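PDB 5VYQ: dTDP-4-amino-4,6-dideoxyglucose formyltransferase from Mycobacterium tuberculosis CAS/NITR204, which probably transfers a formyl group from a folate cofactor to the 4-amino group of the nucleotide-linked sugar dTDP-4-amino-4,6-dideoxyglucose. Local coordinates for residues G111-P114 / Q115-S118; S155-V158 / Y159-M163. One frame throughout, in Å; residues are numbered along the deposited sequence.

Contact 1 of 2, residues G111-P114 / Q115-S118. With 0FX (dTDP-4-amino-4,6-dideoxyglucose), chain D; FON (N-{[4-({[(6R)-2-amino-5-formyl-4-oxo-1,4,5,6,7,8-hexahydropteridin-6-yl]methyl}amino)phenyl]carbonyl}-L-glutamic acid), chain C.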
loop_
_atom_site.group_PDB
_atom_site.type_symbol
_atom_site.label_atom_id
_atom_site.label_comp_id
_atom_site.label_asym_id
_atom_site.label_seq_id
_atom_site.Cartn_x
_atom_site.Cartn_y
_atom_site.Cartn_z
ATOM N N GLY A 111 -1.217 20.458 17.825
ATOM C CA GLY A 111 -2.246 20.724 16.819
ATOM C C GLY A 111 -2.575 19.435 16.078
ATOM O O GLY A 111 -2.809 18.357 16.645
ATOM N N TRP A 112 -2.599 19.518 14.781
ATOM C CA TRP A 112 -3.354 18.561 13.997
ATOM C C TRP A 112 -2.558 17.270 13.751
ATOM O O TRP A 112 -1.412 17.307 13.354
ATOM C CB TRP A 112 -3.658 19.256 12.664
ATOM C CG TRP A 112 -4.831 18.754 11.972
ATOM C CD1 TRP A 112 -4.835 17.941 10.876
ATOM C CD2 TRP A 112 -6.203 18.972 12.327
ATOM N NE1 TRP A 112 -6.133 17.677 10.506
ATOM C CE2 TRP A 112 -6.990 18.292 11.378
ATOM C CE3 TRP A 112 -6.842 19.690 13.345
ATOM C CZ2 TRP A 112 -8.392 18.277 11.428
ATOM C CZ3 TRP A 112 -8.243 19.674 13.398
ATOM C CH2 TRP A 112 -8.997 18.978 12.440
ATOM N N PHE A 113 -3.195 16.137 14.016
ATOM C CA PHE A 113 -2.690 14.808 13.675
ATOM C C PHE A 113 -1.211 14.599 14.033
ATOM O O PHE A 113 -0.371 14.333 13.194
ATOM C CB PHE A 113 -2.929 14.473 12.211
ATOM C CG PHE A 113 -4.362 14.570 11.751
ATOM C CD1 PHE A 113 -5.450 14.711 12.615
ATOM C CD2 PHE A 113 -4.626 14.415 10.387
ATOM C CE1 PHE A 113 -6.743 14.778 12.127
ATOM C CE2 PHE A 113 -5.918 14.418 9.884
ATOM C CZ PHE A 113 -6.991 14.611 10.766
ATOM N N PRO A 114 -0.902 14.729 15.322
ATOM C CA PRO A 114 0.542 14.740 15.647
ATOM C C PRO A 114 1.408 13.604 15.087
ATOM O O PRO A 114 2.571 13.863 14.703
ATOM C CB PRO A 114 0.533 14.715 17.182
ATOM C CG PRO A 114 -0.696 15.509 17.532
ATOM C CD PRO A 114 -1.725 15.072 16.497
ATOM N N GLN A 115 0.928 12.364 15.133
ATOM C CA GLN A 115 1.761 11.209 14.733
ATOM C C GLN A 115 2.102 11.300 13.231
ATOM O O GLN A 115 3.132 10.782 12.828
ATOM C CB GLN A 115 1.095 9.853 15.015
ATOM C CG GLN A 115 -0.099 9.416 14.135
ATOM C CD GLN A 115 -1.378 10.142 14.428
ATOM O OE1 GLN A 115 -1.499 10.849 15.452
ATOM N NE2 GLN A 115 -2.327 10.038 13.512
ATOM N N VAL A 116 1.244 11.915 12.420
ATOM C CA VAL A 116 1.551 12.097 10.998
ATOM C C VAL A 116 2.854 12.867 10.871
ATOM O O VAL A 116 3.796 12.459 10.202
ATOM C CB VAL A 116 0.419 12.795 10.222
ATOM C CG1 VAL A 116 0.869 13.084 8.817
ATOM C CG2 VAL A 116 -0.871 11.985 10.279
ATOM N N PHE A 117 2.939 13.951 11.611
ATOM C CA PHE A 117 4.061 14.847 11.527
ATOM C C PHE A 117 5.274 14.227 12.226
ATOM O O PHE A 117 6.435 14.364 11.746
ATOM C CB PHE A 117 3.658 16.231 12.075
ATOM C CG PHE A 117 2.667 16.931 11.222
ATOM C CD1 PHE A 117 3.101 17.680 10.135
ATOM C CD2 PHE A 117 1.298 16.813 11.458
ATOM C CE1 PHE A 117 2.224 18.359 9.330
ATOM C CE2 PHE A 117 0.418 17.483 10.631
ATOM C CZ PHE A 117 0.870 18.229 9.565
ATOM N N SER A 118 5.056 13.491 13.314
ATOM C CA SER A 118 6.197 12.867 13.984
ATOM C C SER A 118 6.825 11.696 13.233
ATOM O O SER A 118 8.038 11.454 13.323
ATOM C CB SER A 118 5.808 12.399 15.383
ATOM O OG SER A 118 5.727 13.510 16.250
HETATM O O4P 0FX D . -7.625 12.265 17.116
HETATM P P2 0FX D . -8.518 13.422 16.822
HETATM O O3P 0FX D . -9.848 13.443 17.542
HETATM O O1G 0FX D . -7.539 14.678 17.088
HETATM C C1G 0FX D . -7.715 15.931 16.453
HETATM C C2G 0FX D . -6.359 16.647 16.508
HETATM O O2G 0FX D . -5.416 15.773 15.872
HETATM C C3G 0FX D . -5.937 16.831 17.976
HETATM O O3G 0FX D . -4.580 17.327 18.084
HETATM C C4G 0FX D . -6.996 17.660 18.691
HETATM N N4A 0FX D . -6.572 17.749 20.109
HETATM C C5G 0FX D . -8.351 16.969 18.536
HETATM C C6G 0FX D . -9.434 17.954 18.974
HETATM O O5G 0FX D . -8.704 16.677 17.173
HETATM O OPP 0FX D . -8.776 13.585 15.241
HETATM P P 0FX D . -9.691 12.707 14.242
HETATM O O1P 0FX D . -10.277 13.670 13.284
HETATM O O2P 0FX D . -10.534 11.757 15.054
HETATM O O5 0FX D . -8.643 11.789 13.446
HETATM C C5 0FX D . -7.986 10.707 14.064
HETATM C C4 0FX D . -6.836 10.260 13.183
HETATM O O4 0FX D . -7.381 9.768 11.961
HETATM C C3 0FX D . -5.856 11.337 12.720
HETATM O O3 0FX D . -4.826 11.539 13.694
HETATM C C2 0FX D . -5.264 10.817 11.424
HETATM C C1 0FX D . -6.468 10.068 10.899
HETATM N N11 0FX D . -7.197 10.845 9.889
HETATM C C61 0FX D . -8.369 11.478 10.108
HETATM C C51 0FX D . -9.015 12.160 9.095
HETATM C C5A 0FX D . -10.300 12.890 9.395
HETATM C C21 0FX D . -6.750 10.787 8.571
HETATM O O21 0FX D . -5.640 10.130 8.330
HETATM N N31 0FX D . -7.340 11.443 7.571
HETATM C C41 0FX D . -8.505 12.084 7.819
HETATM O O41 0FX D . -9.095 12.714 6.783
HETATM N N1 FON C . -9.310 25.327 23.091
HETATM C C2 FON C . -8.187 25.968 23.396
HETATM N NA2 FON C . -8.278 27.265 23.808
HETATM N N3 FON C . -7.006 25.341 23.277
HETATM C C4 FON C . -6.883 24.058 22.856
HETATM O O4 FON C . -5.764 23.496 22.792
HETATM C C4A FON C . -8.112 23.309 22.545
HETATM N N5 FON C . -8.179 21.995 22.053
HETATM C C6 FON C . -9.376 21.703 21.248
HETATM C C7 FON C . -10.600 22.028 22.108
HETATM N N8 FON C . -10.534 23.419 22.485
HETATM C C8A FON C . -9.363 24.043 22.709
HETATM C C9 FON C . -9.387 22.430 19.884
HETATM N N10 FON C . -8.297 21.914 19.061
HETATM C C11 FON C . -7.448 23.239 15.211
HETATM C C12 FON C . -6.633 22.300 15.842
HETATM C C13 FON C . -6.939 21.872 17.130
HETATM C C14 FON C . -8.060 22.355 17.794
HETATM C C15 FON C . -8.883 23.292 17.179
HETATM C C16 FON C . -8.570 23.730 15.891
HETATM C C FON C . -7.091 23.696 13.790
HETATM O O FON C . -6.223 23.127 13.094
HETATM N N FON C . -7.773 24.732 13.293
HETATM C CA FON C . -7.618 25.227 11.925
HETATM C CB FON C . -8.951 25.262 11.161
HETATM C CG FON C . -9.543 23.848 11.109
HETATM C CD FON C . -10.607 23.581 10.063
HETATM O OE1 FON C . -10.643 24.297 9.040
HETATM O OE2 FON C . -11.393 22.613 10.239
HETATM C CT FON C . -6.983 26.585 11.968
HETATM O O1 FON C . -6.462 26.972 10.895
HETATM O O2 FON C . -6.988 27.239 13.041
HETATM C CP1 FON C . -7.255 21.155 22.263
HETATM O O3 FON C . -7.304 20.017 21.809
#
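P114 O accepts a hydrogen bond from S118 N at 2.9 Å, closing the first full turn of helix 114-121. One residue earlier F113, at the N-cap position, offers its carbonyl to V116 N in a weaker, bent bond (N-H...O 132°). P114 suits the first turn because its ring has no N-H to leave without an acceptor and already fixes phi near the helical value. The F117 ring turns its edge to the loop carbonyls, with CE2 3.3 Å from W112 O, while V116 CG2 packs on F113 CB at 3.8 Å. This loop leading into a helix N-terminus, in the formyltransferase domain, forms one wall of the sugar-nucleotide pocket. G111 O takes a hydrogen bond from O3G of the dTDP-sugar, and F113 N gives one to O2G at 2.9 Å, so backbone atoms read the hexose hydroxyls. The F113 ring lies between W112 NE1 on one face and the ribose on the other, where C3 of the nucleotide stands 3.4 Å above the plane. Folded back by chi2 of -74°, Q115 directs NE2 almost straight at ribose O3 (2.9 Å); the same amide nitrogen also bonds S155. On the folate side, CE3 of W112 lies 3.5 Å from atom O of FON, the folinic acid's amide oxygen.

Contact 2 of 2, residues S155-V158 / Y159-M163. With 0FX (dTDP-4-amino-4,6-dideoxyglucose), chain D.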
loop_
_atom_site.group_PDB
_atom_site.type_symbol
_atom_site.label_atom_id
_atom_site.label_comp_id
_atom_site.label_asym_id
_atom_site.label_seq_id
_atom_site.Cartn_x
_atom_site.Cartn_y
_atom_site.Cartn_z
ATOM N N SER A 155 0.560 6.043 10.287
ATOM C CA SER A 155 -0.328 6.851 11.127
ATOM C C SER A 155 -1.390 5.990 11.835
ATOM O O SER A 155 -1.641 6.099 13.049
ATOM C CB SER A 155 -0.959 7.973 10.333
ATOM O OG SER A 155 -1.997 8.574 11.094
ATOM N N GLY A 156 -2.006 5.067 11.107
ATOM C CA GLY A 156 -3.104 4.281 11.666
ATOM C C GLY A 156 -2.634 3.366 12.789
ATOM O O GLY A 156 -3.276 3.243 13.815
ATOM N N SER A 157 -1.491 2.712 12.622
ATOM C CA SER A 157 -1.022 1.791 13.632
ATOM C C SER A 157 -0.554 2.540 14.887
ATOM O O SER A 157 -0.793 2.078 16.003
ATOM C CB SER A 157 0.032 0.836 13.119
ATOM O OG SER A 157 1.234 1.466 12.711
ATOM N N VAL A 158 0.098 3.682 14.714
ATOM C CA VAL A 158 0.517 4.491 15.873
ATOM C C VAL A 158 -0.717 5.013 16.620
ATOM O O VAL A 158 -0.808 4.950 17.849
ATOM C CB VAL A 158 1.433 5.640 15.497
ATOM C CG1 VAL A 158 1.672 6.573 16.700
ATOM C CG2 VAL A 158 2.729 5.100 14.897
ATOM N N TYR A 159 -1.691 5.506 15.875
ATOM C CA TYR A 159 -2.889 6.103 16.462
ATOM C C TYR A 159 -3.640 5.089 17.325
ATOM O O TYR A 159 -4.103 5.430 18.412
ATOM C CB TYR A 159 -3.802 6.603 15.346
ATOM C CG TYR A 159 -4.931 7.465 15.851
ATOM C CD1 TYR A 159 -4.728 8.735 16.330
ATOM C CD2 TYR A 159 -6.198 6.940 15.923
ATOM C CE1 TYR A 159 -5.791 9.501 16.810
ATOM C CE2 TYR A 159 -7.262 7.663 16.424
ATOM C CZ TYR A 159 -7.048 8.946 16.864
ATOM O OH TYR A 159 -8.086 9.695 17.324
ATOM N N ALA A 160 -3.726 3.842 16.893
ATOM C CA ALA A 160 -4.399 2.824 17.669
ATOM C C ALA A 160 -3.706 2.645 19.011
ATOM O O ALA A 160 -4.379 2.568 20.063
ATOM C CB ALA A 160 -4.473 1.519 16.903
ATOM N N ARG A 161 -2.374 2.675 19.025
ATOM C CA ARG A 161 -1.645 2.615 20.287
ATOM C C ARG A 161 -1.833 3.898 21.107
ATOM O O ARG A 161 -1.961 3.847 22.340
ATOM C CB ARG A 161 -0.156 2.298 20.075
ATOM C CG ARG A 161 0.101 0.922 19.436
ATOM C CD ARG A 161 1.486 0.311 19.626
ATOM N NE ARG A 161 2.553 1.212 19.224
ATOM C CZ ARG A 161 2.955 1.359 17.969
ATOM N NH1 ARG A 161 3.896 2.232 17.705
ATOM N NH2 ARG A 161 2.387 0.653 16.976
ATOM N N LEU A 162 -1.879 5.056 20.455
ATOM C CA LEU A 162 -2.208 6.296 21.158
ATOM C C LEU A 162 -3.538 6.258 21.892
ATOM O O LEU A 162 -3.634 6.739 23.031
ATOM C CB LEU A 162 -2.157 7.531 20.246
ATOM C CG LEU A 162 -0.800 7.827 19.646
ATOM C CD1 LEU A 162 -0.935 9.015 18.694
ATOM C CD2 LEU A 162 0.220 8.185 20.676
ATOM N N MET A 163 -4.536 5.619 21.306
ATOM C CA MET A 163 -5.836 5.539 21.976
ATOM C C MET A 163 -5.716 4.604 23.195
ATOM O O MET A 163 -6.376 4.857 24.215
ATOM C CB MET A 163 -6.904 5.058 21.023
ATOM C CG MET A 163 -7.184 5.982 19.839
ATOM S SD MET A 163 -7.701 7.628 20.292
ATOM C CE MET A 163 -6.143 8.455 20.501
HETATM O O4P 0FX D . -7.625 12.265 17.116
HETATM P P2 0FX D . -8.518 13.422 16.822
HETATM O O3P 0FX D . -9.848 13.443 17.542
HETATM O O1G 0FX D . -7.539 14.678 17.088
HETATM C C1G 0FX D . -7.715 15.931 16.453
HETATM C C2G 0FX D . -6.359 16.647 16.508
HETATM O O2G 0FX D . -5.416 15.773 15.872
HETATM C C3G 0FX D . -5.937 16.831 17.976
HETATM O O3G 0FX D . -4.580 17.327 18.084
HETATM C C4G 0FX D . -6.996 17.660 18.691
HETATM N N4A 0FX D . -6.572 17.749 20.109
HETATM C C5G 0FX D . -8.351 16.969 18.536
HETATM C C6G 0FX D . -9.434 17.954 18.974
HETATM O O5G 0FX D . -8.704 16.677 17.173
HETATM O OPP 0FX D . -8.776 13.585 15.241
HETATM P P 0FX D . -9.691 12.707 14.242
HETATM O O1P 0FX D . -10.277 13.670 13.284
HETATM O O2P 0FX D . -10.534 11.757 15.054
HETATM O O5 0FX D . -8.643 11.789 13.446
HETATM C C5 0FX D . -7.986 10.707 14.064
HETATM C C4 0FX D . -6.836 10.260 13.183
HETATM O O4 0FX D . -7.381 9.768 11.961
HETATM C C3 0FX D . -5.856 11.337 12.720
HETATM O O3 0FX D . -4.826 11.539 13.694
HETATM C C2 0FX D . -5.264 10.817 11.424
HETATM C C1 0FX D . -6.468 10.068 10.899
HETATM N N11 0FX D . -7.197 10.845 9.889
HETATM C C61 0FX D . -8.369 11.478 10.108
HETATM C C51 0FX D . -9.015 12.160 9.095
HETATM C C5A 0FX D . -10.300 12.890 9.395
HETATM C C21 0FX D . -6.750 10.787 8.571
HETATM O O21 0FX D . -5.640 10.130 8.330
HETATM N N31 0FX D . -7.340 11.443 7.571
HETATM C C41 0FX D . -8.505 12.084 7.819
HETATM O O41 0FX D . -9.095 12.714 6.783
#
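The hydroxyl of Y159 donates a short hydrogen bond to O4P, a phosphate oxygen of dTDP-4-amino-4,6-dideoxyglucose, at 2.6 Å. With CG anti to the backbone N (chi1 -169°), the ring reaches out from the helix to lay one face against the nucleotide, C4 of the ribose standing 3.8 Å above its centre; tyrosine thus serves sugar and phosphate with one side chain. A turn back, S155 O receives Y159 N at 2.9 Å, and the bond from L162 N to V158 O (2.8 Å) is equally well formed. The link from A160 N to G156 O is longer, and that from R161 N to S157 O, at 3.5 Å, is weak. Small S155 fits close to the nucleotide, its OG bonded to H225. Around the helix, the R161 guanidinium turns back over V158, one face toward V158 CA, and its charge is met by D153 and the carbonyl of A148. V158 and L162, one turn apart, lie side by side and point the same way, CG1 to CG 4.0 Å. Here helix 155-179 begins, V158 and L162 resting on C147 of strand 141-147 and on Q115 of helix 114-121.

Contact 1 runs from a loop into the start of helix 114-121; contact 2 is the start of helix 155-179. Both border the dTDP-sugar, and they join directly through Q115 and S155, with V116 also packing against S155. Contact 1 is buried, and its irregular loop lets backbone groups bind the hexose while aromatic rings border the nucleotide and the folate. Contact 2 is only partly buried: in its regular helix the carbonyls are taken up by turn-to-turn bonds, and it is side chains that reach the ligand, Y159 hydrogen-bonding the phosphate and covering the ribose. Its outer face, with exposed A160, differs from the aliphatic side turned toward helix 114-121 and strand 141-147.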